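PDB 6AVJ: CDGSH iron-sulfur domain-containing protein 3, mitochondrial from Homo sapiens, which binds two [2Fe-2S] clusters, can pass them to the apo forms of ferredoxins FDX1 and FDX2, and helps to keep mitochondrial iron and reactive oxygen species at normal levels. Local coordinates for residues A[6-11]-A[31-36]; A[48-53]-A[70-75]. The protein carries 2 engineered substitutions. All blocks are in the same frame, centred on the assembly; numbering follows the deposited sequence.

Contact 1 (A[6-11]-A[31-36]); sequences VALKTP and KKQPFC. With FES (Fe2/s2 (inorganic) cluster), chain D; FES (Fe2/s2 (inorganic) cluster), chain E.
In the CDGSH-type loop of the first [2Fe-2S] site, Gln33 meets Ala7 and Leu8 of the N-terminal segment 6-11. The contact is small and lies at the surface. CB of Ala7 sits over the flat face of the Gln33 amide, 3.6 Å from NE2. Leu8 adds a looser touch, with its CD1 4.1 Å from CB of Gln33; the two side chains run past each other in opposite directions. CG of Gln33 is anti to the carbonyl carbon (chi1 -74°), and the chain then bends at chi2 (-63°), which brings the amide to the Ala7 methyl. Both polar ends of the amide are held: OE1 bonds to Lys66 NZ, and NE2 to Ser30 O within the same loop. With Gln33 replaced by an alanine, the Ala7 methyl would probably lose its cover, and Lys66 NZ and Ser30 O this partner. Pro34 follows over a cis peptide bond, and Phe35 N bonds back to Lys32 O at 3.1 Å. The turn leads into Cys36, whose SG binds the iron FE1 of the chain D cluster at 2.4 Å. At the far end of segment 6-11, Pro11 lines the other cluster, its N 3.8 Å from S1 of the chain E cluster.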
ATOM      1  N   VAL A   6       7.113   5.443  -2.944  1.00 13.33           N
ATOM      2  CA  VAL A   6       6.022   6.113  -2.237  1.00 15.69           C
ATOM      3  C   VAL A   6       4.918   6.422  -3.256  1.00 16.67           C
ATOM      4  O   VAL A   6       5.136   7.178  -4.213  1.00 15.49           O
ATOM      5  CB  VAL A   6       6.536   7.401  -1.559  1.00 11.60           C
ATOM      6  CG1 VAL A   6       5.394   8.218  -1.002  1.00 16.01           C
ATOM      7  CG2 VAL A   6       7.565   7.104  -0.509  1.00 12.62           C
ATOM      8  N   ALA A   7       3.739   5.811  -3.084  1.00 13.17           N
ATOM      9  CA  ALA A   7       2.640   6.077  -4.023  1.00 13.53           C
ATOM     10  C   ALA A   7       1.894   7.354  -3.676  1.00 19.32           C
ATOM     11  O   ALA A   7       1.509   8.125  -4.566  1.00 17.55           O
ATOM     12  CB  ALA A   7       1.655   4.898  -4.048  1.00 15.85           C
ATOM     13  N   LEU A   8       1.624   7.560  -2.395  1.00 18.50           N
ATOM     14  CA  LEU A   8       0.941   8.750  -1.921  1.00 16.63           C
ATOM     15  C   LEU A   8       1.445   8.971  -0.519  1.00 13.67           C
ATOM     16  O   LEU A   8       2.122   8.107   0.049  1.00 12.75           O
ATOM     17  CB  LEU A   8      -0.608   8.586  -1.941  1.00 14.70           C
ATOM     18  CG  LEU A   8      -1.222   8.277  -3.301  1.00 21.49           C
ATOM     19  CD1 LEU A   8      -2.570   7.587  -3.202  1.00 25.87           C
ATOM     20  CD2 LEU A   8      -1.325   9.609  -4.097  1.00 25.74           C
ATOM     21  N   LYS A   9       1.053  10.107   0.063  1.00 11.36           N
ATOM     22  CA  LYS A   9       1.512  10.510   1.382  1.00 13.83           C
ATOM     23  C   LYS A   9       0.395  10.579   2.397  1.00 13.24           C
ATOM     24  O   LYS A   9       0.624  11.039   3.511  1.00 15.39           O
ATOM     25  CB  LYS A   9       2.209  11.870   1.324  1.00 20.72           C
ATOM     26  CG  LYS A   9       3.543  11.828   0.631  1.00 24.04           C
ATOM     27  CD  LYS A   9       4.152  13.239   0.730  1.00 27.07           C
ATOM     28  CE  LYS A   9       5.219  13.395  -0.258  1.00 27.75           C
ATOM     29  NZ  LYS A   9       5.692  14.834  -0.313  1.00 35.85           N
ATOM     30  N   THR A  10      -0.801  10.123   2.049  1.00 13.20           N
ATOM     31  CA  THR A  10      -1.898   9.998   3.011  1.00 15.78           C
ATOM     32  C   THR A  10      -2.586   8.672   2.725  1.00 14.71           C
ATOM     33  O   THR A  10      -2.745   8.306   1.544  1.00 11.36           O
ATOM     34  CB  THR A  10      -2.926  11.140   2.875  1.00 21.70           C
ATOM     35  OG1 THR A  10      -3.470  11.116   1.562  1.00 26.00           O
ATOM     36  CG2 THR A  10      -2.268  12.443   3.014  1.00 22.55           C
ATOM     37  N   PRO A  11      -3.031   7.966   3.768  1.00 13.02           N
ATOM     38  CA  PRO A  11      -3.644   6.643   3.581  1.00 14.33           C
ATOM     39  C   PRO A  11      -4.984   6.766   2.884  1.00 14.26           C
ATOM     40  O   PRO A  11      -5.555   7.845   2.812  1.00 14.26           O
ATOM     41  CB  PRO A  11      -3.818   6.120   5.025  1.00 13.90           C
ATOM     42  CG  PRO A  11      -3.911   7.362   5.871  1.00 12.24           C
ATOM     43  CD  PRO A  11      -2.951   8.352   5.192  1.00 11.83           C
ATOM     44  N   LYS A  31      -1.794   1.939 -10.076  1.00 14.22           N
ATOM     45  CA  LYS A  31      -2.603   3.124 -10.327  1.00 15.67           C
ATOM     46  C   LYS A  31      -4.008   2.986  -9.733  1.00 20.17           C
ATOM     47  O   LYS A  31      -4.852   3.854  -9.969  1.00 19.18           O
ATOM     48  CB  LYS A  31      -2.680   3.412 -11.837  1.00 17.51           C
ATOM     49  CG  LYS A  31      -1.320   3.352 -12.573  1.00 23.08           C
ATOM     50  CD  LYS A  31      -0.219   4.143 -11.892  1.00 34.52           C
ATOM     51  CE  LYS A  31      -0.576   5.614 -11.685  1.00 43.44           C
ATOM     52  NZ  LYS A  31       0.520   6.388 -10.950  1.00 42.91           N
ATOM     53  N   LYS A  32      -4.277   1.915  -8.961  1.00 15.35           N
ATOM     54  CA  LYS A  32      -5.550   1.768  -8.239  1.00 18.90           C
ATOM     55  C   LYS A  32      -5.282   1.623  -6.743  1.00 14.96           C
ATOM     56  O   LYS A  32      -5.751   0.671  -6.095  1.00 16.76           O
ATOM     57  CB  LYS A  32      -6.358   0.572  -8.782  1.00 21.95           C
ATOM     58  CG  LYS A  32      -6.411   0.598 -10.346  1.00 25.93           C
ATOM     59  CD  LYS A  32      -7.774   0.295 -10.935  1.00 36.88           C
ATOM     60  CE  LYS A  32      -8.108  -1.199 -10.844  1.00 42.40           C
ATOM     61  NZ  LYS A  32      -9.522  -1.502 -11.295  1.00 61.79           N
ATOM     62  N   GLN A  33      -4.530   2.567  -6.188  1.00 13.72           N
ATOM     63  CA  GLN A  33      -4.128   2.476  -4.804  1.00 12.42           C
ATOM     64  C   GLN A  33      -5.387   2.380  -3.954  1.00 14.26           C
ATOM     65  O   GLN A  33      -6.392   3.036  -4.260  1.00 12.66           O
ATOM     66  CB  GLN A  33      -3.297   3.687  -4.388  1.00 14.04           C
ATOM     67  CG  GLN A  33      -1.865   3.700  -4.939  1.00 13.30           C
ATOM     68  CD  GLN A  33      -1.046   2.529  -4.415  1.00 16.19           C
ATOM     69  OE1 GLN A  33      -1.241   2.064  -3.264  1.00 11.78           O
ATOM     70  NE2 GLN A  33      -0.150   2.021  -5.253  1.00 12.16           N
ATOM     71  N   PRO A  34      -5.346   1.629  -2.845  1.00 14.42           N
ATOM     72  CA  PRO A  34      -4.189   0.998  -2.167  1.00 11.58           C
ATOM     73  C   PRO A  34      -3.940  -0.432  -2.595  1.00 12.19           C
ATOM     74  O   PRO A  34      -3.119  -1.120  -1.974  1.00 12.16           O
ATOM     75  CB  PRO A  34      -4.606   0.996  -0.704  1.00 10.35           C
ATOM     76  CG  PRO A  34      -6.090   0.843  -0.779  1.00 10.53           C
ATOM     77  CD  PRO A  34      -6.561   1.557  -2.007  1.00 11.92           C
ATOM     78  N   PHE A  35      -4.632  -0.893  -3.619  1.00  8.61           N
ATOM     79  CA  PHE A  35      -4.618  -2.300  -4.011  1.00 13.75           C
ATOM     80  C   PHE A  35      -3.802  -2.517  -5.279  1.00 13.12           C
ATOM     81  O   PHE A  35      -3.594  -1.604  -6.076  1.00 11.93           O
ATOM     82  CB  PHE A  35      -6.068  -2.808  -4.239  1.00 14.79           C
ATOM     83  CG  PHE A  35      -6.941  -2.668  -3.016  1.00 13.65           C
ATOM     84  CD1 PHE A  35      -6.657  -3.391  -1.885  1.00 14.30           C
ATOM     85  CD2 PHE A  35      -8.031  -1.795  -3.006  1.00 19.67           C
ATOM     86  CE1 PHE A  35      -7.438  -3.270  -0.756  1.00 15.11           C
ATOM     87  CE2 PHE A  35      -8.812  -1.664  -1.903  1.00 17.38           C
ATOM     88  CZ  PHE A  35      -8.511  -2.394  -0.760  1.00 14.53           C
ATOM     89  N   CYS A  36      -3.373  -3.757  -5.461  1.00 11.03           N
ATOM     90  CA  CYS A  36      -2.587  -4.168  -6.625  1.00 16.11           C
ATOM     91  C   CYS A  36      -3.424  -4.149  -7.912  1.00 16.27           C
ATOM     92  O   CYS A  36      -4.583  -4.560  -7.924  1.00 17.87           O
ATOM     93  CB  CYS A  36      -2.029  -5.562  -6.352  1.00 12.46           C
ATOM     94  SG  CYS A  36      -1.127  -6.395  -7.625  1.00 12.04           S
TER
HETATM   95 FE1  FES D 201       0.941  -5.270  -7.454  1.00 13.79          FE
HETATM   96 FE2  FES D 201       1.967  -2.988  -6.433  1.00 13.51          FE
HETATM   97  S1  FES D 201       2.061  -4.972  -5.524  1.00 12.13           S
HETATM   98  S2  FES D 201       0.818  -3.225  -8.290  1.00 11.52           S
HETATM   99 FE1  FES E 202       0.194   5.918   6.724  1.00 10.84          FE
HETATM  100 FE2  FES E 202       1.849   4.563   4.960  1.00 10.85          FE
HETATM  101  S1  FES E 202       0.080   5.830   4.501  1.00 10.82           S
HETATM  102  S2  FES E 202       1.903   4.594   7.168  1.00 10.04           S

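Contact 2 (A[48-53]-A[70-75]). With FES (Fe2/s2 (inorganic) cluster), chain E; FES (Fe2/s2 (inorganic) cluster), chain D.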
ATOM      1  N   SER A  48       5.334  -8.747  -5.117  1.00 13.47           N
ATOM      2  CA  SER A  48       3.996  -9.248  -5.352  1.00 12.06           C
ATOM      3  C   SER A  48       3.104  -8.806  -4.189  1.00 13.29           C
ATOM      4  O   SER A  48       3.618  -8.501  -3.114  1.00 11.07           O
ATOM      5  CB  SER A  48       3.987 -10.777  -5.519  1.00 18.83           C
ATOM      6  OG  SER A  48       4.392 -11.362  -4.334  1.00 28.06           O
ATOM      7  N   PRO A  49       1.792  -8.686  -4.399  1.00 12.97           N
ATOM      8  CA  PRO A  49       0.946  -7.994  -3.411  1.00 13.04           C
ATOM      9  C   PRO A  49       0.745  -8.839  -2.157  1.00  9.11           C
ATOM     10  O   PRO A  49       0.909 -10.065  -2.165  1.00 13.34           O
ATOM     11  CB  PRO A  49      -0.372  -7.787  -4.166  1.00 14.92           C
ATOM     12  CG  PRO A  49      -0.434  -8.942  -5.083  1.00 16.11           C
ATOM     13  CD  PRO A  49       1.011  -9.073  -5.574  1.00 16.41           C
ATOM     14  N   LEU A  50       0.464  -8.152  -1.059  1.00 10.92           N
ATOM     15  CA  LEU A  50       0.195  -8.800   0.226  1.00 11.18           C
ATOM     16  C   LEU A  50      -1.267  -9.226   0.236  1.00 10.26           C
ATOM     17  O   LEU A  50      -2.177  -8.408   0.396  1.00 10.13           O
ATOM     18  CB  LEU A  50       0.549  -7.862   1.383  1.00 12.76           C
ATOM     19  CG  LEU A  50       0.377  -8.461   2.806  1.00 14.82           C
ATOM     20  CD1 LEU A  50       1.480  -9.432   3.037  1.00 22.14           C
ATOM     21  CD2 LEU A  50       0.479  -7.370   3.897  1.00 19.93           C
ATOM     22  N   LYS A  51      -1.510 -10.517   0.029  1.00 11.25           N
ATOM     23  CA  LYS A  51      -2.882 -11.015  -0.015  1.00 13.68           C
ATOM     24  C   LYS A  51      -3.405 -11.180   1.409  1.00 14.34           C
ATOM     25  O   LYS A  51      -2.709 -11.725   2.280  1.00 14.33           O
ATOM     26  CB  LYS A  51      -2.960 -12.336  -0.793  1.00 17.89           C
ATOM     27  CG  LYS A  51      -4.399 -12.828  -1.063  1.00 19.65           C
ATOM     28  CD  LYS A  51      -4.466 -14.053  -2.018  1.00 24.66           C
ATOM     29  CE  LYS A  51      -3.849 -15.248  -1.363  1.00 30.87           C
ATOM     30  NZ  LYS A  51      -4.026 -16.476  -2.205  1.00 38.59           N
ATOM     31  N   PHE A  52      -4.621 -10.680   1.660  1.00 12.17           N
ATOM     32  CA  PHE A  52      -5.249 -10.845   2.972  1.00 11.21           C
ATOM     33  C   PHE A  52      -6.761 -10.958   2.827  1.00 14.42           C
ATOM     34  O   PHE A  52      -7.365 -10.457   1.879  1.00 15.09           O
ATOM     35  CB  PHE A  52      -4.909  -9.735   3.985  1.00 15.58           C
ATOM     36  CG  PHE A  52      -5.463  -8.365   3.645  1.00 13.27           C
ATOM     37  CD1 PHE A  52      -4.852  -7.580   2.674  1.00 13.31           C
ATOM     38  CD2 PHE A  52      -6.588  -7.857   4.294  1.00 16.50           C
ATOM     39  CE1 PHE A  52      -5.329  -6.313   2.374  1.00 13.70           C
ATOM     40  CE2 PHE A  52      -7.087  -6.588   3.957  1.00 12.04           C
ATOM     41  CZ  PHE A  52      -6.455  -5.829   3.030  1.00 12.20           C
ATOM     42  N   LYS A  53      -7.370 -11.639   3.778  1.00 14.81           N
ATOM     43  CA  LYS A  53      -8.815 -11.859   3.756  1.00 18.02           C
ATOM     44  C   LYS A  53      -9.381 -11.126   4.952  1.00 16.36           C
ATOM     45  O   LYS A  53      -8.924 -11.336   6.078  1.00 19.41           O
ATOM     46  CB  LYS A  53      -9.187 -13.341   3.839  1.00 23.03           C
ATOM     47  CG  LYS A  53     -10.734 -13.569   3.873  1.00 25.30           C
ATOM     48  CD  LYS A  53     -11.170 -15.048   3.853  1.00 26.96           C
ATOM     49  CE  LYS A  53     -10.979 -15.682   2.494  1.00 30.77           C
ATOM     50  NZ  LYS A  53     -11.703 -16.979   2.435  1.00 41.33           N
ATOM     51  N   ARG A  70       3.299  -1.938  10.020  1.00 13.22           N
ATOM     52  CA  ARG A  70       2.235  -2.914  10.228  1.00 13.48           C
ATOM     53  C   ARG A  70       1.388  -3.088   8.949  1.00 13.19           C
ATOM     54  O   ARG A  70       0.188  -2.846   8.955  1.00 12.33           O
ATOM     55  CB  ARG A  70       1.366  -2.492  11.419  1.00 16.80           C
ATOM     56  CG  ARG A  70       2.165  -2.252  12.694  1.00 26.11           C
ATOM     57  CD  ARG A  70       1.300  -1.960  13.909  1.00 36.70           C
ATOM     58  NE  ARG A  70       2.073  -2.081  15.144  1.00 42.62           N
ATOM     59  CZ  ARG A  70       1.673  -1.641  16.334  1.00 37.86           C
ATOM     60  NH1 ARG A  70       0.497  -1.043  16.465  1.00 40.34           N
ATOM     61  NH2 ARG A  70       2.453  -1.797  17.393  1.00 25.91           N
ATOM     62  N   PRO A  71       2.021  -3.505   7.854  1.00 13.63           N
ATOM     63  CA  PRO A  71       1.299  -3.675   6.603  1.00  9.87           C
ATOM     64  C   PRO A  71       0.194  -4.695   6.754  1.00 11.67           C
ATOM     65  O   PRO A  71       0.363  -5.713   7.442  1.00 12.52           O
ATOM     66  CB  PRO A  71       2.386  -4.180   5.645  1.00 12.54           C
ATOM     67  CG  PRO A  71       3.330  -4.885   6.556  1.00 17.65           C
ATOM     68  CD  PRO A  71       3.387  -4.043   7.764  1.00 16.77           C
ATOM     69  N   PRO A  72      -0.934  -4.513   6.043  1.00 11.90           N
ATOM     70  CA  PRO A  72      -1.196  -3.482   5.009  1.00 10.21           C
ATOM     71  C   PRO A  72      -1.665  -2.116   5.567  1.00  8.17           C
ATOM     72  O   PRO A  72      -1.988  -1.210   4.797  1.00 10.45           O
ATOM     73  CB  PRO A  72      -2.310  -4.131   4.212  1.00  8.35           C
ATOM     74  CG  PRO A  72      -3.112  -4.767   5.278  1.00 11.22           C
ATOM     75  CD  PRO A  72      -2.059  -5.446   6.127  1.00 13.38           C
ATOM     76  N   TYR A  73      -1.755  -1.985   6.887  1.00 10.13           N
ATOM     77  CA  TYR A  73      -2.470  -0.866   7.492  1.00  9.56           C
ATOM     78  C   TYR A  73      -1.545   0.335   7.691  1.00 13.62           C
ATOM     79  O   TYR A  73      -0.346   0.187   7.955  1.00 10.52           O
ATOM     80  CB  TYR A  73      -3.049  -1.251   8.858  1.00 12.76           C
ATOM     81  CG  TYR A  73      -3.945  -2.460   8.772  1.00 16.30           C
ATOM     82  CD1 TYR A  73      -5.177  -2.341   8.204  1.00 15.19           C
ATOM     83  CD2 TYR A  73      -3.527  -3.722   9.205  1.00 17.65           C
ATOM     84  CE1 TYR A  73      -6.040  -3.418   8.097  1.00 20.92           C
ATOM     85  CE2 TYR A  73      -4.401  -4.852   9.080  1.00 17.23           C
ATOM     86  CZ  TYR A  73      -5.661  -4.654   8.517  1.00 21.72           C
ATOM     87  OH  TYR A  73      -6.586  -5.675   8.356  1.00 27.09           O
ATOM     88  N   CYS A  74      -2.148   1.510   7.629  1.00  8.78           N
ATOM     89  CA  CYS A  74      -1.477   2.764   7.982  1.00  9.57           C
ATOM     90  C   CYS A  74      -1.150   2.730   9.463  1.00 11.89           C
ATOM     91  O   CYS A  74      -2.013   2.414  10.284  1.00 13.03           O
ATOM     92  CB  CYS A  74      -2.391   3.966   7.705  1.00 10.21           C
ATOM     93  SG  CYS A  74      -1.653   5.568   8.133  1.00  8.93           S
ATOM     94  N   ASP A  75       0.097   2.991   9.806  1.00 10.85           N
ATOM     95  CA  ASP A  75       0.456   3.104  11.212  1.00  9.87           C
ATOM     96  C   ASP A  75       0.977   4.494  11.527  1.00  9.89           C
ATOM     97  O   ASP A  75       1.627   4.680  12.556  1.00 10.21           O
ATOM     98  CB  ASP A  75       1.473   2.033  11.617  1.00 10.57           C
ATOM     99  CG  ASP A  75       2.860   2.277  11.055  1.00 16.39           C
ATOM    100  OD1 ASP A  75       3.070   3.226  10.247  1.00  8.80           O
ATOM    101  OD2 ASP A  75       3.775   1.487  11.406  1.00 14.44           O
TER
HETATM  102 FE1  FES E 202       0.194   5.918   6.724  1.00 10.84          FE
HETATM  103 FE2  FES E 202       1.849   4.563   4.960  1.00 10.85          FE
HETATM  104  S1  FES E 202       0.080   5.830   4.501  1.00 10.82           S
HETATM  105  S2  FES E 202       1.903   4.594   7.168  1.00 10.04           S
HETATM  106 FE1  FES D 201       0.941  -5.270  -7.454  1.00 13.79          FE
HETATM  107 FE2  FES D 201       1.967  -2.988  -6.433  1.00 13.51          FE
HETATM  108  S1  FES D 201       2.061  -4.972  -5.524  1.00 12.13           S
HETATM  109  S2  FES D 201       0.818  -3.225  -8.290  1.00 11.52           S
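Leu50 extends with its CG opposite the backbone N (chi1 -177°), whereas the Phe52 ring stands between its own N and carbonyl carbon (chi1 67°). The two residues, two apart on strand 50-53, both point toward Pro71 and Pro72, and these torsions carry Leu50 CD2 and the Phe52 ring to them. The prolines lie in the cluster-binding loop of the second [2Fe-2S] site, between Cys65 and Cys74. The contact is apolar packing in the NEET fold. Leu50 touches through its CD2 branch, 3.9 Å from Pro72 CD. The same methyl meets Pro71 CB and the peptide joining the prolines. The Leu50 and Pro72 side chains cross at about a right angle. Pro72 CG comes over one face of the Phe52 ring as a CH-pi contact, 4.2 Å from the centroid and 17° off the normal. It is shifted toward the CE1 rim. The same CG lies 3.9 Å above the Tyr73 ring plane, over its centre, so Pro72 meets two aromatic faces. The peptide before Pro72 is cis, and Tyr73 N bonds to Arg70 O to close the turn. Pro72 is buried, and Leu62 of strand 58-62 also packs on it. The two segments reach different clusters: near the start of 48-53, Pro49 CA approaches S1 of the chain D cluster, and near the end of 70-75, Cys74 SG binds the iron FE1 of the chain E cluster at 2.3 Å.

From the N terminus, contact 1 comes first. It closes a loop that runs from 6-11 through strands 12-16 and 21-24 to the first cluster loop. Contact 2 opens later and closes the loop from strand 50-53 through strand 58-62 to the second cluster loop. The two loops are in series and neither nest nor cross. The strands tie them together: 12-16 pairs with 58-62, and 21-24 with 50-53. The clusters are shared too. Cys36 of contact 1 packs on Pro49 of contact 2 beside the chain D cluster. Pro11 packs on Cys74 beside the chain E cluster, with CG 3.7 Å from SG.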